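Local coordinates for protein phenylalanine ammonia-lyase (Rhodosporidium toruloides, PDB 1Y2M) that catalyses the non-oxidative deamination of L-phenylalanine and L-tyrosine to trans-cinnamic and p-coumaric acid, working as a homotetramer, at residues 42-45 and 46-50; 282-285 and 286-290; 664-667 and 668-672; 707-710 and 711-714. All coordinates share one frame; numbering follows the deposited sequence.

Interaction 1. Residues 42-45 and 46-50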
loop_
_atom_site.group_PDB
_atom_site.type_symbol
_atom_site.label_atom_id
_atom_site.label_comp_id
_atom_site.label_asym_id
_atom_site.label_seq_id
_atom_site.Cartn_x
_atom_site.Cartn_y
_atom_site.Cartn_z
ATOM N N VAL B 42 -17.267 28.895 3.926
ATOM C CA VAL B 42 -16.413 28.623 5.082
ATOM C C VAL B 42 -15.044 28.265 4.586
ATOM O O VAL B 42 -14.913 27.665 3.517
ATOM C CB VAL B 42 -16.923 27.484 5.934
ATOM C CG1 VAL B 42 -16.717 26.115 5.219
ATOM C CG2 VAL B 42 -16.267 27.524 7.339
ATOM N N THR B 43 -14.027 28.659 5.324
ATOM C CA THR B 43 -12.670 28.402 4.882
ATOM C C THR B 43 -11.897 27.764 6.004
ATOM O O THR B 43 -12.271 27.834 7.180
ATOM C CB THR B 43 -11.947 29.696 4.479
ATOM O OG1 THR B 43 -11.852 30.542 5.642
ATOM C CG2 THR B 43 -12.700 30.430 3.352
ATOM N N GLN B 44 -10.745 27.216 5.648
ATOM C CA GLN B 44 -9.869 26.609 6.623
ATOM C C GLN B 44 -9.358 27.668 7.588
ATOM O O GLN B 44 -9.304 27.442 8.783
ATOM C CB GLN B 44 -8.724 25.883 5.913
ATOM C CG GLN B 44 -7.759 25.196 6.844
ATOM C CD GLN B 44 -6.871 24.254 6.086
ATOM O OE1 GLN B 44 -6.215 24.699 5.133
ATOM N NE2 GLN B 44 -6.836 22.949 6.472
ATOM N N VAL B 45 -9.000 28.850 7.078
ATOM C CA VAL B 45 -8.609 29.910 7.983
ATOM C C VAL B 45 -9.717 30.244 8.986
ATOM O O VAL B 45 -9.409 30.421 10.183
ATOM C CB VAL B 45 -8.176 31.209 7.203
ATOM C CG1 VAL B 45 -7.875 32.338 8.211
ATOM C CG2 VAL B 45 -6.931 30.960 6.337
ATOM N N ASP B 46 -10.983 30.343 8.536
ATOM C CA ASP B 46 -12.125 30.570 9.460
ATOM C C ASP B 46 -12.163 29.493 10.575
ATOM O O ASP B 46 -12.359 29.803 11.761
ATOM C CB ASP B 46 -13.487 30.487 8.738
ATOM C CG ASP B 46 -13.743 31.627 7.768
ATOM O OD1 ASP B 46 -13.076 32.691 7.908
ATOM O OD2 ASP B 46 -14.634 31.437 6.874
ATOM N N ILE B 47 -11.995 28.236 10.166
ATOM C CA ILE B 47 -11.995 27.084 11.062
ATOM C C ILE B 47 -10.857 27.156 12.088
ATOM O O ILE B 47 -11.037 26.975 13.294
ATOM C CB ILE B 47 -11.920 25.770 10.249
ATOM C CG1 ILE B 47 -13.281 25.584 9.554
ATOM C CG2 ILE B 47 -11.540 24.598 11.160
ATOM C CD1 ILE B 47 -13.378 24.451 8.510
ATOM N N VAL B 48 -9.668 27.465 11.584
ATOM C CA VAL B 48 -8.510 27.629 12.447
ATOM C C VAL B 48 -8.671 28.781 13.437
ATOM O O VAL B 48 -8.356 28.662 14.620
ATOM C CB VAL B 48 -7.240 27.777 11.583
ATOM C CG1 VAL B 48 -6.050 28.293 12.394
ATOM C CG2 VAL B 48 -6.930 26.452 10.903
ATOM N N GLU B 49 -9.177 29.905 12.954
ATOM C CA GLU B 49 -9.324 31.058 13.810
ATOM C C GLU B 49 -10.228 30.696 14.986
ATOM O O GLU B 49 -9.953 31.033 16.121
ATOM C CB GLU B 49 -9.947 32.202 13.016
ATOM C CG GLU B 49 -10.170 33.435 13.840
ATOM C CD GLU B 49 -10.772 34.581 13.025
ATOM O OE1 GLU B 49 -11.603 34.315 12.109
ATOM O OE2 GLU B 49 -10.428 35.749 13.310
ATOM N N LYS B 50 -11.293 29.946 14.705
ATOM C CA LYS B 50 -12.219 29.607 15.771
ATOM C C LYS B 50 -11.582 28.630 16.737
ATOM O O LYS B 50 -11.749 28.726 17.952
ATOM C CB LYS B 50 -13.487 29.017 15.190
ATOM C CG LYS B 50 -14.284 30.029 14.367
ATOM C CD LYS B 50 -14.858 31.198 15.220
ATOM C CE LYS B 50 -14.777 32.546 14.475
ATOM N NZ LYS B 50 -15.497 32.518 13.157
#

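Interaction 2. Residues 282-285 and 286-290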
loop_
_atom_site.group_PDB
_atom_site.type_symbol
_atom_site.label_atom_id
_atom_site.label_comp_id
_atom_site.label_asym_id
_atom_site.label_seq_id
_atom_site.Cartn_x
_atom_site.Cartn_y
_atom_site.Cartn_z
ATOM N N ALA B 282 -5.080 15.276 15.712
ATOM C CA ALA B 282 -4.393 15.131 14.427
ATOM C C ALA B 282 -4.953 16.072 13.360
ATOM O O ALA B 282 -4.210 16.684 12.574
ATOM C CB ALA B 282 -4.418 13.701 13.984
ATOM N N LEU B 283 -6.271 16.239 13.353
ATOM C CA LEU B 283 -6.866 17.157 12.392
ATOM C C LEU B 283 -6.501 18.602 12.681
ATOM O O LEU B 283 -6.153 19.364 11.774
ATOM C CB LEU B 283 -8.376 17.011 12.388
ATOM C CG LEU B 283 -9.053 17.928 11.353
ATOM C CD1 LEU B 283 -8.564 17.671 9.939
ATOM C CD2 LEU B 283 -10.561 17.740 11.406
ATOM N N HIS B 284 -6.560 18.982 13.963
ATOM C CA HIS B 284 -6.068 20.298 14.376
ATOM C C HIS B 284 -4.660 20.566 13.835
ATOM O O HIS B 284 -4.407 21.613 13.202
ATOM C CB HIS B 284 -6.104 20.378 15.904
ATOM C CG HIS B 284 -5.413 21.560 16.502
ATOM N ND1 HIS B 284 -4.045 21.625 16.649
ATOM C CD2 HIS B 284 -5.916 22.678 17.093
ATOM C CE1 HIS B 284 -3.742 22.765 17.270
ATOM N NE2 HIS B 284 -4.850 23.417 17.549
ATOM N N ASP B 285 -3.776 19.596 13.998
ATOM C CA ASP B 285 -2.394 19.826 13.604
ATOM C C ASP B 285 -2.263 19.894 12.087
ATOM O O ASP B 285 -1.496 20.697 11.553
ATOM C CB ASP B 285 -1.510 18.744 14.232
ATOM C CG ASP B 285 -1.354 18.885 15.743
ATOM O OD1 ASP B 285 -1.699 19.924 16.336
ATOM O OD2 ASP B 285 -0.828 17.929 16.334
ATOM N N ALA B 286 -3.043 19.058 11.403
ATOM C CA ALA B 286 -3.044 19.015 9.937
ATOM C C ALA B 286 -3.507 20.328 9.385
ATOM O O ALA B 286 -2.998 20.800 8.380
ATOM C CB ALA B 286 -3.904 17.877 9.431
ATOM N N HIS B 287 -4.506 20.945 10.008
ATOM C CA HIS B 287 -4.977 22.253 9.488
ATOM C C HIS B 287 -3.842 23.268 9.488
ATOM O O HIS B 287 -3.673 24.081 8.566
ATOM C CB HIS B 287 -6.069 22.823 10.370
ATOM C CG HIS B 287 -7.439 22.213 10.185
ATOM N ND1 HIS B 287 -8.053 22.079 8.957
ATOM C CD2 HIS B 287 -8.352 21.823 11.112
ATOM C CE1 HIS B 287 -9.269 21.581 9.140
ATOM N NE2 HIS B 287 -9.478 21.427 10.445
HETATM N N MSE B 288 -3.062 23.245 10.575
HETATM C CA MSE B 288 -1.963 24.207 10.710
HETATM C C MSE B 288 -0.901 23.974 9.646
HETATM O O MSE B 288 -0.346 24.903 9.078
HETATM C CB MSE B 288 -1.302 24.149 12.089
HETATM C CG MSE B 288 -2.236 24.241 13.227
HETATM SE SE MSE B 288 -3.391 25.834 13.148
HETATM C CE MSE B 288 -4.642 25.174 14.584
ATOM N N LEU B 289 -0.630 22.699 9.363
ATOM C CA LEU B 289 0.405 22.335 8.445
ATOM C C LEU B 289 -0.078 22.685 7.015
ATOM O O LEU B 289 0.708 23.099 6.196
ATOM C CB LEU B 289 0.736 20.859 8.575
ATOM C CG LEU B 289 1.492 20.413 9.812
ATOM C CD1 LEU B 289 1.515 18.901 9.895
ATOM C CD2 LEU B 289 2.915 20.945 9.795
ATOM N N SER B 290 -1.373 22.611 6.764
ATOM C CA SER B 290 -1.935 23.010 5.481
ATOM C C SER B 290 -1.719 24.495 5.283
ATOM O O SER B 290 -1.300 24.944 4.218
ATOM C CB SER B 290 -3.446 22.737 5.502
ATOM O OG SER B 290 -4.073 23.216 4.338
#

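Interaction 3. Residues 664-667 and 668-672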
loop_
_atom_site.group_PDB
_atom_site.type_symbol
_atom_site.label_atom_id
_atom_site.label_comp_id
_atom_site.label_asym_id
_atom_site.label_seq_id
_atom_site.Cartn_x
_atom_site.Cartn_y
_atom_site.Cartn_z
ATOM N N ILE B 664 6.101 38.670 8.541
ATOM C CA ILE B 664 5.672 38.187 9.857
ATOM C C ILE B 664 6.356 36.888 10.217
ATOM O O ILE B 664 6.868 36.705 11.362
ATOM C CB ILE B 664 4.136 38.078 9.930
ATOM C CG1 ILE B 664 3.543 39.468 9.797
ATOM C CG2 ILE B 664 3.702 37.454 11.265
ATOM C CD1 ILE B 664 1.983 39.510 9.557
ATOM N N LEU B 665 6.337 35.957 9.260
ATOM C CA LEU B 665 6.914 34.627 9.484
ATOM C C LEU B 665 8.440 34.748 9.501
ATOM O O LEU B 665 9.131 34.114 10.292
ATOM C CB LEU B 665 6.460 33.639 8.417
ATOM C CG LEU B 665 6.790 32.150 8.678
ATOM C CD1 LEU B 665 6.547 31.747 10.095
ATOM C CD2 LEU B 665 6.099 31.229 7.718
ATOM N N TYR B 666 8.982 35.561 8.610
ATOM C CA TYR B 666 10.428 35.790 8.586
ATOM C C TYR B 666 10.940 36.275 9.957
ATOM O O TYR B 666 11.862 35.716 10.534
ATOM C CB TYR B 666 10.764 36.834 7.523
ATOM C CG TYR B 666 12.226 37.212 7.392
ATOM C CD1 TYR B 666 13.040 36.590 6.455
ATOM C CD2 TYR B 666 12.781 38.212 8.166
ATOM C CE1 TYR B 666 14.393 36.921 6.310
ATOM C CE2 TYR B 666 14.137 38.554 8.040
ATOM C CZ TYR B 666 14.924 37.922 7.108
ATOM O OH TYR B 666 16.251 38.243 6.944
ATOM N N ALA B 667 10.308 37.331 10.466
ATOM C CA ALA B 667 10.646 37.888 11.781
ATOM C C ALA B 667 10.457 36.863 12.879
ATOM O O ALA B 667 11.264 36.767 13.776
ATOM C CB ALA B 667 9.822 39.148 12.070
ATOM N N PHE B 668 9.396 36.063 12.793
ATOM C CA PHE B 668 9.174 35.053 13.834
ATOM C C PHE B 668 10.338 34.104 13.951
ATOM O O PHE B 668 10.822 33.809 15.038
ATOM C CB PHE B 668 7.909 34.259 13.523
ATOM C CG PHE B 668 7.640 33.140 14.484
ATOM C CD1 PHE B 668 7.321 33.416 15.823
ATOM C CD2 PHE B 668 7.698 31.804 14.055
ATOM C CE1 PHE B 668 7.067 32.374 16.734
ATOM C CE2 PHE B 668 7.443 30.783 14.947
ATOM C CZ PHE B 668 7.111 31.064 16.288
ATOM N N VAL B 669 10.815 33.609 12.809
ATOM C CA VAL B 669 11.873 32.604 12.836
ATOM C C VAL B 669 13.233 33.257 13.151
ATOM O O VAL B 669 14.005 32.769 14.001
ATOM C CB VAL B 669 11.929 31.827 11.524
ATOM C CG1 VAL B 669 13.100 30.890 11.560
ATOM C CG2 VAL B 669 10.681 31.032 11.357
ATOM N N ARG B 670 13.545 34.358 12.492
ATOM C CA ARG B 670 14.829 34.983 12.612
ATOM C C ARG B 670 15.021 35.623 13.998
ATOM O O ARG B 670 16.124 35.587 14.565
ATOM C CB ARG B 670 14.986 36.027 11.483
ATOM C CG ARG B 670 15.319 35.448 10.107
ATOM C CD ARG B 670 16.830 35.281 9.954
ATOM N NE ARG B 670 17.188 34.800 8.613
ATOM C CZ ARG B 670 17.246 33.540 8.258
ATOM N NH1 ARG B 670 16.945 32.574 9.109
ATOM N NH2 ARG B 670 17.632 33.227 7.034
ATOM N N GLU B 671 13.967 36.242 14.526
ATOM C CA GLU B 671 14.043 36.963 15.787
ATOM C C GLU B 671 13.510 36.152 16.934
ATOM O O GLU B 671 14.253 35.876 17.880
ATOM C CB GLU B 671 13.300 38.274 15.711
ATOM C CG GLU B 671 13.775 39.186 14.622
ATOM C CD GLU B 671 15.280 39.294 14.473
ATOM O OE1 GLU B 671 16.010 39.366 15.481
ATOM O OE2 GLU B 671 15.743 39.364 13.311
ATOM N N GLU B 672 12.241 35.743 16.917
ATOM C CA GLU B 672 11.716 35.058 18.096
ATOM C C GLU B 672 12.334 33.698 18.325
ATOM O O GLU B 672 12.633 33.334 19.476
ATOM C CB GLU B 672 10.201 34.895 18.057
ATOM C CG GLU B 672 9.439 36.183 18.258
ATOM C CD GLU B 672 7.931 35.966 18.410
ATOM O OE1 GLU B 672 7.496 35.318 19.399
ATOM O OE2 GLU B 672 7.167 36.475 17.563
HETATM O O HOH W 1 18.805 37.751 8.306
#

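Interaction 4. Residues 707-710 and 711-714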
loop_
_atom_site.group_PDB
_atom_site.type_symbol
_atom_site.label_atom_id
_atom_site.label_comp_id
_atom_site.label_asym_id
_atom_site.label_seq_id
_atom_site.Cartn_x
_atom_site.Cartn_y
_atom_site.Cartn_z
ATOM N N ILE B 707 3.806 28.436 16.399
ATOM C CA ILE B 707 3.723 29.031 15.057
ATOM C C ILE B 707 2.263 29.344 14.661
ATOM O O ILE B 707 1.977 30.117 13.742
ATOM C CB ILE B 707 4.353 28.108 14.015
ATOM C CG1 ILE B 707 4.729 28.913 12.788
ATOM C CG2 ILE B 707 3.451 26.875 13.731
ATOM C CD1 ILE B 707 5.618 28.164 11.904
ATOM N N ASN B 708 1.313 28.718 15.359
ATOM C CA ASN B 708 -0.082 28.798 14.928
ATOM C C ASN B 708 -0.652 30.183 14.880
ATOM O O ASN B 708 -1.243 30.554 13.859
ATOM C CB ASN B 708 -1.004 27.929 15.764
ATOM C CG ASN B 708 -0.655 26.428 15.666
ATOM O OD1 ASN B 708 0.109 26.006 14.781
ATOM N ND2 ASN B 708 -1.205 25.615 16.621
ATOM N N ASN B 709 -0.437 30.982 15.920
ATOM C CA ASN B 709 -0.939 32.377 15.888
ATOM C C ASN B 709 -0.225 33.254 14.865
ATOM O O ASN B 709 -0.772 34.228 14.410
ATOM C CB ASN B 709 -0.892 33.007 17.277
ATOM C CG ASN B 709 -2.037 32.505 18.197
ATOM O OD1 ASN B 709 -3.096 32.026 17.731
ATOM N ND2 ASN B 709 -1.832 32.641 19.511
ATOM N N VAL B 710 0.990 32.880 14.516
ATOM C CA VAL B 710 1.740 33.537 13.426
ATOM C C VAL B 710 1.092 33.327 12.066
ATOM O O VAL B 710 0.907 34.280 11.345
ATOM C CB VAL B 710 3.201 33.069 13.408
ATOM C CG1 VAL B 710 3.991 33.860 12.406
ATOM C CG2 VAL B 710 3.798 33.202 14.773
ATOM N N LEU B 711 0.719 32.088 11.761
ATOM C CA LEU B 711 -0.006 31.742 10.530
ATOM C C LEU B 711 -1.306 32.494 10.491
ATOM O O LEU B 711 -1.686 33.029 9.435
ATOM C CB LEU B 711 -0.234 30.229 10.485
ATOM C CG LEU B 711 1.068 29.428 10.391
ATOM C CD1 LEU B 711 0.778 27.935 10.581
ATOM C CD2 LEU B 711 1.673 29.674 9.033
ATOM N N LEU B 712 -1.975 32.576 11.641
ATOM C CA LEU B 712 -3.275 33.277 11.678
ATOM C C LEU B 712 -3.094 34.746 11.393
ATOM O O LEU B 712 -3.804 35.320 10.579
ATOM C CB LEU B 712 -3.980 33.054 13.015
ATOM C CG LEU B 712 -5.420 33.571 13.105
ATOM C CD1 LEU B 712 -6.338 32.907 12.100
ATOM C CD2 LEU B 712 -5.959 33.394 14.547
ATOM N N LYS B 713 -2.114 35.367 12.039
ATOM C CA LYS B 713 -1.860 36.790 11.831
ATOM C C LYS B 713 -1.534 37.107 10.354
ATOM O O LYS B 713 -1.975 38.116 9.823
ATOM C CB LYS B 713 -0.682 37.217 12.700
ATOM C CG LYS B 713 -0.709 38.635 13.132
ATOM C CD LYS B 713 0.679 39.196 13.418
ATOM C CE LYS B 713 1.283 38.713 14.742
ATOM N NZ LYS B 713 2.463 39.612 15.114
HETATM N N MSE B 714 -0.741 36.258 9.720
HETATM C CA MSE B 714 -0.374 36.443 8.323
HETATM C C MSE B 714 -1.563 36.349 7.395
HETATM O O MSE B 714 -1.594 37.040 6.394
HETATM C CB MSE B 714 0.668 35.407 7.840
HETATM C CG MSE B 714 1.982 35.368 8.519
HETATM SE SE MSE B 714 2.693 33.536 8.022
HETATM C CE MSE B 714 3.242 33.941 6.180
#

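Interaction 1. Residues 42-45 and 46-50
Asp46 and Thr43 trade hydrogen bonds in both directions across the first turn of a helix. The hydroxyl of Thr43 receives the backbone N-H of Asp46, with Thr43 OG1 to Asp46 N at 3.0 Å and an N-H...O angle of 164°. In return, Asp46 OD2 takes the backbone N-H of Thr43 over 3.2 Å (Thr43 N to Asp46 OD2), a more bent bond in which the donor approaches from above the carboxylate plane. Thr43 can do its half because OG1 lies between its own backbone N and carbonyl carbon (chi1 63°), which aims it into the start of the helix. Asp46 does the other half with CG swung to the side of its backbone N, back toward Thr43. Together the two bonds make a capping box, with Thr43 as the N-cap of helix 44-52: side chains take up N-H groups that have no preceding turn to bond to. The negative carboxylate beside the N-terminal end of the helix probably also interacts favourably with the helix dipole. Val45 carries the regular turn onward, Val45 O accepting from Glu49 N at 2.8 Å, while its side chain lies against Asn331 of helix 323-336. Across the cap, Val42 CG2 touches Ile47 CG1 at 4.2 Å, a light apolar contact between the residue ahead of the cap and the first full turn. Val42 also meets Leu30 and Asp46 meets Ala31, both of helix 30-33, whereas Ile47 is turned to Ile380 and His383 of helix 368-391.

Interaction 2. Residues 282-285 and 286-290
Asp285 OD1 is gripped by two groups: the ring nitrogen of His284, with His284 ND1 to Asp285 OD1 at 2.9 Å, and the guanidinium of Arg77, which forms a salt bridge. The histidine bond leaves in the ring plane and reaches the oxygen on its anti side, though tilted about 31° from the carboxylate plane, fixing how the imidazole is turned. Over one face of that ring sits the methyl of the selenomethionine Met288, its CE 3.7 Å from the His284 ring centroid in a CH-pi contact. The chain of Met288 is bent at chi2 (-55°), which folds CE back over the preceding turn. A leucine in place of His284 would probably leave Asp285 without its imidazole partner and deprive the Met288 methyl of its flat platform. On the neighbouring flank of the helix, Leu283 lays CD1 over a face of His287, 4.2 Å from that ring's centroid. Both nitrogens of His287 are engaged beyond the segment, ND1 by Gln44 and NE2 by His383, so the leucine covers an already tethered ring. Such i to i+4 pairing of aliphatic groups with ring faces belongs to a regular alpha-helix, here the long helix 273-303 buried within the helical bundle of the PAL/histidase family.

Interaction 3. Residues 664-667 and 668-672
The Tyr666 ring carries the aliphatic part of Arg670 on one face: Arg670 CG stands 4.0 Å from the ring centroid, nearly over it but offset toward the rim, in a CH-pi contact. Arg670 reaches this place because its chain bends at chi2 (-87°), doubling back over the tyrosine one turn earlier. The guanidinium itself does not stack, its plane being inclined 62° to the ring. In the plane of the Phe668 ring, the carboxylate oxygen Glu672 OE2 lies at the edge, the other oxygen, Glu672 OE1, forming a salt bridge with Arg706, while Leu665 CD1 comes to Phe668 CD2 at 4.1 Å. A water links the polar ends of the first pair, donating to Tyr666 OH over 2.9 Å and accepting only weakly from Arg670 NE. Asp536 joins the two, hydrogen-bonded to Tyr666 OH and salt-bridged to Arg670, whose NH1 also bonds to the backbone O of Val675. A valine at Tyr666 would probably open a gap beside the Arg670 chain and cost Asp536 and the water their phenolic partner. At its C-terminal end the helix widens into a pi-type turn, where Ala667 O accepts from Glu671 N at 2.9 Å and more weakly from Glu672 N at 3.4 Å. This bifurcated acceptor marks the departure from the regular alpha-helical pattern as helix 662-672 ends. Tyr666, Val669 and Arg670 pack on Leu532 of the long helix 506-560; another flank lies against helix 708-714, Ile664 touching Val710 and Met714, Leu665 Met714 and Phe668 Val710.

Interaction 4. Residues 707-710 and 711-714
A torsion of -64° about the first side-chain bond of Leu711 sets its CG beside its own backbone N, pointing the chain back down the helix toward Ile707. There Leu711 CD1 meets Ile707 CG2 at 4.3 Å, and Leu711 CG rests 3.5 Å from the carbonyl oxygen Ile707 O. The selenomethionine Met714 repeats the gesture on Val710: with chi1 at -60°, its CG comes to 3.2 Å from Val710 O, and SE follows at a longer distance. In each pair the backbone supplies the firm link and the side chain leans on the same carbonyl. Leu711 N donates to Ile707 O at 3.1 Å, and Met714 N donates to Val710 O at 3.0 Å. These i to i+4 bonds build the short alpha-helix 708-714, close to the C-terminus of the chain. Between them, Leu712 N and Lys713 N bond to Asn708 O and Asn709 O, the second pair 3.0 Å apart. The side chain of Val710 turns to another helix, lying against Ile664 and Phe668 of helix 662-672. Leu711 and Met714 both touch Ser295 of helix 273-303, a much longer helix that also meets Asn708 through His284 and Met288. At the end of the short helix, Arg661 donates a hydrogen bond to Met714 O.

Overall arrangement
Four local contacts, one a helix cap and three within helix turns, are joined into a helical core. Interactions 1 and 2, with centres about 12 Å apart, are linked through Gln44, whose OE1 lies 2.7 Å from Ser290 OG in a probable hydrogen bond. Interaction 4 lies against all three others: Leu712 CD1 packs on Glu49 CB at 3.8 Å, Asn708 OD1 approaches Met288 CG at 3.3 Å, and Val710 CG2 meets Phe668 CD1 at 3.7 Å. Interaction 3 touches neither interaction 1 nor interaction 2, its nearest atoms being about 12 and 9 Å from theirs. All four lie away from the annotated catalytic and cinnamate-binding residues.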